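Local atomic coordinates of sugar-binding transport ATP-binding protein (Pyrococcus horikoshii, PDB entry 1V43), a protein that probably binds and hydrolyses ATP as the nucleotide-binding subunit of an ABC transporter that takes up sugars. Residues 53-57 with 58-62; 67-71 with 72-76; 77-80 with 81-84. All coordinates share one frame; numbering follows the deposited sequence.

Overall arrangement
All three contacts belong to the ABC ATPase domain and follow one another from the helix that begins within the P-loop. Interaction 1 ends helix 50-58, interaction 2 is the hairpin of strands 65-70 and 73-74, and interaction 3 is the loop leading to strand 85-89. The centres of interactions 1 and 2 lie about 12 Å apart. The centres of interactions 1 and 3 lie about 10 Å apart. Arg-83 ties all three together, its NH1 3.0 Å from Ile-57 O and its NH2 2.8 Å from Thr-76 O. No ATP is bound in this chain, but interaction 1 borders its site: the nearest side-chain atoms of Glu-61 and Phe-21 are about 3 Å apart.

Interaction 1. Residues 53-57 with 58-62; sequences TLRMI and AGLEE
Arg-55 and Met-56 offer their carbonyls to a Schellman motif that closes helix 50-58, the helix that begins within the P-loop. The tight part is this backbone knot. Leu-60 N reaches Arg-55 O at 3.0 Å, and Gly-59 N gives a weak bond to Met-56 O; together these two bonds define the motif. Glu-61 N is a further donor to Arg-55 O. Gly-59 suits the C-prime place because its phi is positive, where a side chain would jam against the preceding carbonyl. The helical bond from Ala-58 N to Leu-54 O, 2.9 Å, lies beside it, and the small methyl of Ala-58 is buried against Leu-164. Leu-54 and Ile-57 turn their branched chains to strands 162-166 and 194-199, while Met-56 packs on Leu-17 and Val-27.

The looser side belongs to longer, partly exposed chains. Arg-55 bends at chi3 (55°), which brings NE to Glu-61 OE2 in a salt bridge of 3.2 Å; the carboxylate is met from above its plane, and the two flat groups stand 87° apart. Exposed Leu-60 lays CB over one face of the guanidinium, offset toward its rim. Glutamate fits position 61 because its chain spans back to the arginine and also touches Phe-21, an ATP-binding residue. Where the turn leaves the helix, a water lies within hydrogen-bonding distance of both Met-56 O and Glu-61 O and links them. Beside it, Met-56 CA points its hydrogen almost straight at Glu-61 O, 3.3 Å away.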
loop_
_atom_site.group_PDB
_atom_site.type_symbol
_atom_site.label_atom_id
_atom_site.label_comp_id
_atom_site.label_asym_id
_atom_site.label_seq_id
_atom_site.Cartn_x
_atom_site.Cartn_y
_atom_site.Cartn_z
ATOM N N THR A 53 3.213 9.612 -23.963
ATOM C CA THR A 53 3.914 8.624 -24.783
ATOM C C THR A 53 2.943 7.523 -25.238
ATOM O O THR A 53 2.909 7.178 -26.417
ATOM C CB THR A 53 5.085 7.976 -24.006
ATOM O OG1 THR A 53 6.018 8.993 -23.614
ATOM C CG2 THR A 53 5.807 6.931 -24.866
ATOM N N LEU A 54 2.147 6.983 -24.317
ATOM C CA LEU A 54 1.194 5.943 -24.700
ATOM C C LEU A 54 0.252 6.457 -25.794
ATOM O O LEU A 54 -0.004 5.753 -26.770
ATOM C CB LEU A 54 0.361 5.474 -23.505
ATOM C CG LEU A 54 -0.356 4.134 -23.718
ATOM C CD1 LEU A 54 0.681 3.027 -23.732
ATOM C CD2 LEU A 54 -1.365 3.877 -22.607
ATOM N N ARG A 55 -0.240 7.685 -25.628
ATOM C CA ARG A 55 -1.151 8.301 -26.588
ATOM C C ARG A 55 -0.499 8.501 -27.958
ATOM O O ARG A 55 -1.160 8.357 -28.978
ATOM C CB ARG A 55 -1.687 9.634 -26.030
ATOM C CG ARG A 55 -2.662 9.438 -24.860
ATOM C CD ARG A 55 -3.100 10.746 -24.207
ATOM N NE ARG A 55 -3.683 11.694 -25.159
ATOM C CZ ARG A 55 -4.915 11.621 -25.663
ATOM N NH1 ARG A 55 -5.743 10.639 -25.320
ATOM N NH2 ARG A 55 -5.321 12.546 -26.518
ATOM N N MET A 56 0.791 8.829 -27.991
ATOM C CA MET A 56 1.475 8.975 -29.269
ATOM C C MET A 56 1.606 7.581 -29.900
ATOM O O MET A 56 1.454 7.416 -31.113
ATOM C CB MET A 56 2.869 9.591 -29.095
ATOM C CG MET A 56 2.871 11.079 -28.751
ATOM S SD MET A 56 4.527 11.822 -28.810
ATOM C CE MET A 56 5.191 11.338 -27.201
ATOM N N ILE A 57 1.901 6.576 -29.081
ATOM C CA ILE A 57 2.013 5.209 -29.603
ATOM C C ILE A 57 0.667 4.789 -30.206
ATOM O O ILE A 57 0.624 4.164 -31.262
ATOM C CB ILE A 57 2.416 4.197 -28.495
ATOM C CG1 ILE A 57 3.848 4.479 -28.025
ATOM C CG2 ILE A 57 2.296 2.776 -29.019
ATOM C CD1 ILE A 57 4.356 3.520 -26.954
ATOM N N ALA A 58 -0.429 5.158 -29.537
ATOM C CA ALA A 58 -1.771 4.823 -30.009
ATOM C C ALA A 58 -2.161 5.646 -31.238
ATOM O O ALA A 58 -2.998 5.227 -32.031
ATOM C CB ALA A 58 -2.789 5.048 -28.890
ATOM N N GLY A 59 -1.551 6.817 -31.398
ATOM C CA GLY A 59 -1.879 7.651 -32.534
ATOM C C GLY A 59 -2.968 8.660 -32.211
ATOM O O GLY A 59 -3.478 9.347 -33.095
ATOM N N LEU A 60 -3.340 8.739 -30.938
ATOM C CA LEU A 60 -4.350 9.693 -30.508
ATOM C C LEU A 60 -3.669 11.061 -30.452
ATOM O O LEU A 60 -4.317 12.101 -30.429
ATOM C CB LEU A 60 -4.869 9.306 -29.128
ATOM C CG LEU A 60 -5.541 7.938 -29.108
ATOM C CD1 LEU A 60 -5.927 7.573 -27.689
ATOM C CD2 LEU A 60 -6.755 7.971 -30.016
ATOM N N GLU A 61 -2.340 11.034 -30.447
ATOM C CA GLU A 61 -1.549 12.250 -30.397
ATOM C C GLU A 61 -0.379 12.073 -31.351
ATOM O O GLU A 61 0.128 10.957 -31.503
ATOM C CB GLU A 61 -1.040 12.472 -28.967
ATOM C CG GLU A 61 -0.795 13.916 -28.616
ATOM C CD GLU A 61 -1.316 14.264 -27.237
ATOM O OE1 GLU A 61 -1.760 15.416 -27.044
ATOM O OE2 GLU A 61 -1.281 13.394 -26.343
ATOM N N GLU A 62 0.030 13.161 -32.005
ATOM C CA GLU A 62 1.161 13.118 -32.923
ATOM C C GLU A 62 2.375 13.706 -32.210
ATOM O O GLU A 62 2.234 14.565 -31.335
ATOM C CB GLU A 62 0.864 13.939 -34.194
ATOM C CG GLU A 62 -0.243 13.355 -35.084
ATOM C CD GLU A 62 0.216 12.145 -35.884
ATOM O OE1 GLU A 62 1.038 11.359 -35.371
ATOM O OE2 GLU A 62 -0.252 11.974 -37.023
HETATM O O HOH W 1 1.621 9.209 -33.131
#

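Interaction 2. Residues 67-71 with 72-76; sequences RIYFG and DRDVT
Arg-67 opens the hairpin by reaching across to Asp-74: its chain bends at chi3 (-68°), and NH1 meets OD2 at 2.7 Å, in the guanidinium plane and nearly in line with the carboxylate C-O bond. The two flat groups stand almost perpendicular. Ile-68 is gripped through its backbone: its N gives a 2.9 Å bond to Thr-76 OG1, and its O accepts from Val-75 N at 3.0 Å. CG2 of this buried residue meets Val-75 CG2, and the side chain also touches Leu-14 and Leu-17 of strand 12-21 and Met-56 of helix 50-58. Tyr-69 pairs with Asp-74 in a non-hydrogen-bonded antiparallel pair, and its ring lies obliquely beside Asp-74, CD2 3.6 Å from CA. On the other face, Phe-70 and Arg-73 form the hydrogen-bonded pair, with Phe-70 N to Arg-73 O at 2.9 Å. Val-75 CG2 sits over the centre of the Phe-70 ring, a CH-pi contact 9° off the ring normal. Gly-71 begins the central pair of the type II' turn, where its positive phi favours a residue without a side chain; exposed Asp-72 follows. The carboxylate of Asp-74 thus has divided duties: OD2 holds an arginine, while OD1 accepts from Thr-76 N in an Asx turn, and the Thr-76 hydroxyl, receiving Ile-68 N, carries the pairing beyond the short strand.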
loop_
_atom_site.group_PDB
_atom_site.type_symbol
_atom_site.label_atom_id
_atom_site.label_comp_id
_atom_site.label_asym_id
_atom_site.label_seq_id
_atom_site.Cartn_x
_atom_site.Cartn_y
_atom_site.Cartn_z
ATOM N N ARG A 67 10.044 9.608 -34.552
ATOM C CA ARG A 67 9.373 8.584 -35.326
ATOM C C ARG A 67 8.989 7.396 -34.443
ATOM O O ARG A 67 9.652 7.121 -33.439
ATOM C CB ARG A 67 10.355 8.134 -36.394
ATOM C CG ARG A 67 9.783 7.654 -37.678
ATOM C CD ARG A 67 10.938 7.351 -38.619
ATOM N NE ARG A 67 11.641 8.566 -39.012
ATOM C CZ ARG A 67 11.179 9.420 -39.917
ATOM N NH1 ARG A 67 10.021 9.180 -40.510
ATOM N NH2 ARG A 67 11.868 10.509 -40.235
ATOM N N ILE A 68 7.924 6.698 -34.825
ATOM C CA ILE A 68 7.457 5.512 -34.104
ATOM C C ILE A 68 7.341 4.365 -35.107
ATOM O O ILE A 68 6.601 4.468 -36.089
ATOM C CB ILE A 68 6.057 5.736 -33.474
ATOM C CG1 ILE A 68 6.105 6.874 -32.455
ATOM C CG2 ILE A 68 5.574 4.457 -32.824
ATOM C CD1 ILE A 68 4.712 7.329 -31.985
ATOM N N TYR A 69 8.077 3.282 -34.879
ATOM C CA TYR A 69 8.009 2.131 -35.772
ATOM C C TYR A 69 7.345 0.935 -35.080
ATOM O O TYR A 69 7.447 0.785 -33.870
ATOM C CB TYR A 69 9.408 1.673 -36.217
ATOM C CG TYR A 69 10.174 2.569 -37.168
ATOM C CD1 TYR A 69 11.132 3.471 -36.694
ATOM C CD2 TYR A 69 9.984 2.475 -38.547
ATOM C CE1 TYR A 69 11.881 4.248 -37.561
ATOM C CE2 TYR A 69 10.729 3.251 -39.431
ATOM C CZ TYR A 69 11.675 4.131 -38.933
ATOM O OH TYR A 69 12.416 4.892 -39.808
ATOM N N PHE A 70 6.638 0.127 -35.866
ATOM C CA PHE A 70 6.022 -1.132 -35.425
ATOM C C PHE A 70 6.663 -2.036 -36.460
ATOM O O PHE A 70 6.370 -1.901 -37.640
ATOM C CB PHE A 70 4.503 -1.156 -35.632
ATOM C CG PHE A 70 3.724 -0.468 -34.547
ATOM C CD1 PHE A 70 2.331 -0.570 -34.514
ATOM C CD2 PHE A 70 4.372 0.296 -33.564
ATOM C CE1 PHE A 70 1.594 0.076 -33.527
ATOM C CE2 PHE A 70 3.644 0.949 -32.571
ATOM C CZ PHE A 70 2.253 0.839 -32.549
ATOM N N GLY A 71 7.541 -2.937 -36.038
ATOM C CA GLY A 71 8.222 -3.761 -37.012
ATOM C C GLY A 71 9.019 -2.788 -37.869
ATOM O O GLY A 71 9.639 -1.877 -37.337
ATOM N N ASP A 72 8.986 -2.950 -39.189
ATOM C CA ASP A 72 9.711 -2.044 -40.073
ATOM C C ASP A 72 8.836 -0.898 -40.544
ATOM O O ASP A 72 9.309 0.006 -41.227
ATOM C CB ASP A 72 10.228 -2.788 -41.302
ATOM C CG ASP A 72 11.279 -3.811 -40.959
ATOM O OD1 ASP A 72 12.292 -3.419 -40.346
ATOM O OD2 ASP A 72 11.095 -5.000 -41.306
ATOM N N ARG A 73 7.561 -0.927 -40.180
ATOM C CA ARG A 73 6.646 0.116 -40.618
ATOM C C ARG A 73 6.648 1.389 -39.769
ATOM O O ARG A 73 6.508 1.344 -38.549
ATOM C CB ARG A 73 5.233 -0.466 -40.709
ATOM C CG ARG A 73 4.185 0.502 -41.213
ATOM C CD ARG A 73 2.851 -0.203 -41.470
ATOM N NE ARG A 73 2.351 -0.898 -40.285
ATOM C CZ ARG A 73 1.061 -1.072 -40.009
ATOM N NH1 ARG A 73 0.134 -0.599 -40.834
ATOM N NH2 ARG A 73 0.695 -1.712 -38.905
ATOM N N ASP A 74 6.830 2.530 -40.428
ATOM C CA ASP A 74 6.807 3.817 -39.738
ATOM C C ASP A 74 5.304 4.053 -39.613
ATOM O O ASP A 74 4.620 4.170 -40.626
ATOM C CB ASP A 74 7.445 4.906 -40.618
ATOM C CG ASP A 74 7.516 6.263 -39.923
ATOM O OD1 ASP A 74 6.665 6.558 -39.054
ATOM O OD2 ASP A 74 8.425 7.053 -40.266
ATOM N N VAL A 75 4.787 4.112 -38.388
ATOM C CA VAL A 75 3.349 4.301 -38.197
ATOM C C VAL A 75 3.040 5.665 -37.599
ATOM O O VAL A 75 1.899 5.966 -37.263
ATOM C CB VAL A 75 2.753 3.184 -37.279
ATOM C CG1 VAL A 75 3.048 1.811 -37.859
ATOM C CG2 VAL A 75 3.328 3.290 -35.874
ATOM N N THR A 76 4.073 6.485 -37.480
ATOM C CA THR A 76 3.951 7.820 -36.907
ATOM C C THR A 76 2.729 8.622 -37.349
ATOM O O THR A 76 2.050 9.257 -36.529
ATOM C CB THR A 76 5.186 8.674 -37.244
ATOM O OG1 THR A 76 6.373 7.920 -36.980
ATOM C CG2 THR A 76 5.190 9.955 -36.421
#

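Interaction 3. Residues 77-80 with 81-84; sequences YLPP and KDRN
Arg-83 and Leu-78 meet through a side-on grip: NE (2.9 Å) and NH2 (3.1 Å) of the arginine both donate to Leu-78 O, which lies in the guanidinium plane. NH2 comes within the carbonyl plane, whereas NE stands above it. The chain of Arg-83 is extended from CG to NE, with chi2 near -174°, and this length lets its head reach back to the loop while its backbone stays in the following turn.

Backbone hydrogen bonds make that turn. Asp-82 N bonds Pro-79 O at 3.0 Å and Arg-83 N bonds Pro-80 O at 3.2 Å; each spans three residues, giving overlapping turns from Pro-79 to Asp-82 and from Pro-80 to Arg-83. Prolines suit these places because their restricted phi, -59° and -52°, fits the turn.

The remaining contacts are van der Waals and lie on the surface. Two oppositely charged chains meet the Pro-79 ring: Lys-81 bends at chi4 to bring NZ 3.3 Å from its CB, at that edge of the ring, and Asp-82 OD2 lies against one face, 3.4 Å from its CD.

Replacing Arg-83 with a leucine would probably leave Leu-78 O without either donor and free the loop to shift away from the turn.

The loop runs from strand 73-74 to strand 85-89. Arg-83 NH1 makes weak bonds to Met-56 O and Ile-57 O at the end of helix 50-58, Asp-82 O accepts from Arg-73 NH1 on the hairpin, and Asn-84 pairs through its backbone with Asp-161, just before strand 162-166.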
loop_
_atom_site.group_PDB
_atom_site.type_symbol
_atom_site.label_atom_id
_atom_site.label_comp_id
_atom_site.label_asym_id
_atom_site.label_seq_id
_atom_site.Cartn_x
_atom_site.Cartn_y
_atom_site.Cartn_z
ATOM N N TYR A 77 2.453 8.598 -38.644
ATOM C CA TYR A 77 1.342 9.370 -39.173
ATOM C C TYR A 77 0.141 8.569 -39.678
ATOM O O TYR A 77 -0.642 9.047 -40.505
ATOM C CB TYR A 77 1.886 10.318 -40.248
ATOM C CG TYR A 77 2.895 11.278 -39.665
ATOM C CD1 TYR A 77 4.187 11.367 -40.178
ATOM C CD2 TYR A 77 2.574 12.059 -38.551
ATOM C CE1 TYR A 77 5.138 12.208 -39.592
ATOM C CE2 TYR A 77 3.511 12.897 -37.962
ATOM C CZ TYR A 77 4.796 12.963 -38.493
ATOM O OH TYR A 77 5.738 13.784 -37.915
ATOM N N LEU A 78 -0.012 7.356 -39.161
ATOM C CA LEU A 78 -1.136 6.509 -39.545
ATOM C C LEU A 78 -2.242 6.650 -38.504
ATOM O O LEU A 78 -1.971 6.806 -37.318
ATOM C CB LEU A 78 -0.705 5.040 -39.625
ATOM C CG LEU A 78 0.309 4.552 -40.668
ATOM C CD1 LEU A 78 0.697 3.120 -40.323
ATOM C CD2 LEU A 78 -0.266 4.626 -42.085
ATOM N N PRO A 79 -3.511 6.616 -38.936
ATOM C CA PRO A 79 -4.659 6.731 -38.021
ATOM C C PRO A 79 -4.585 5.590 -36.983
ATOM O O PRO A 79 -4.071 4.516 -37.282
ATOM C CB PRO A 79 -5.859 6.558 -38.953
ATOM C CG PRO A 79 -5.352 7.037 -40.263
ATOM C CD PRO A 79 -3.958 6.479 -40.329
ATOM N N PRO A 80 -5.086 5.805 -35.761
ATOM C CA PRO A 80 -4.990 4.695 -34.813
ATOM C C PRO A 80 -5.533 3.362 -35.326
ATOM O O PRO A 80 -4.992 2.310 -35.005
ATOM C CB PRO A 80 -5.734 5.216 -33.576
ATOM C CG PRO A 80 -6.509 6.401 -34.069
ATOM C CD PRO A 80 -5.636 7.001 -35.111
ATOM N N LYS A 81 -6.571 3.407 -36.157
ATOM C CA LYS A 81 -7.163 2.185 -36.689
ATOM C C LYS A 81 -6.226 1.381 -37.583
ATOM O O LYS A 81 -6.316 0.159 -37.621
ATOM C CB LYS A 81 -8.455 2.499 -37.455
ATOM C CG LYS A 81 -8.261 3.409 -38.654
ATOM C CD LYS A 81 -9.556 3.595 -39.430
ATOM C CE LYS A 81 -9.386 4.627 -40.530
ATOM N NZ LYS A 81 -8.991 5.925 -39.925
ATOM N N ASP A 82 -5.319 2.040 -38.295
ATOM C CA ASP A 82 -4.419 1.301 -39.179
ATOM C C ASP A 82 -3.151 0.781 -38.524
ATOM O O ASP A 82 -2.328 0.147 -39.182
ATOM C CB ASP A 82 -4.064 2.150 -40.401
ATOM C CG ASP A 82 -5.280 2.466 -41.251
ATOM O OD1 ASP A 82 -5.913 1.512 -41.756
ATOM O OD2 ASP A 82 -5.612 3.658 -41.404
ATOM N N ARG A 83 -3.010 1.035 -37.227
ATOM C CA ARG A 83 -1.838 0.595 -36.473
ATOM C C ARG A 83 -2.020 -0.784 -35.810
ATOM O O ARG A 83 -1.057 -1.351 -35.298
ATOM C CB ARG A 83 -1.489 1.626 -35.390
ATOM C CG ARG A 83 -1.159 3.021 -35.923
ATOM C CD ARG A 83 -0.677 3.936 -34.824
ATOM N NE ARG A 83 -0.543 5.311 -35.286
ATOM C CZ ARG A 83 0.254 6.226 -34.738
ATOM N NH1 ARG A 83 1.020 5.929 -33.694
ATOM N NH2 ARG A 83 0.269 7.455 -35.229
ATOM N N ASN A 84 -3.239 -1.319 -35.818
ATOM C CA ASN A 84 -3.490 -2.626 -35.205
ATOM C C ASN A 84 -3.172 -2.639 -33.717
ATOM O O ASN A 84 -2.369 -3.443 -33.254
ATOM C CB ASN A 84 -2.655 -3.713 -35.883
ATOM C CG ASN A 84 -3.101 -3.983 -37.295
ATOM O OD1 ASN A 84 -4.304 -4.046 -37.570
ATOM N ND2 ASN A 84 -2.140 -4.154 -38.207
#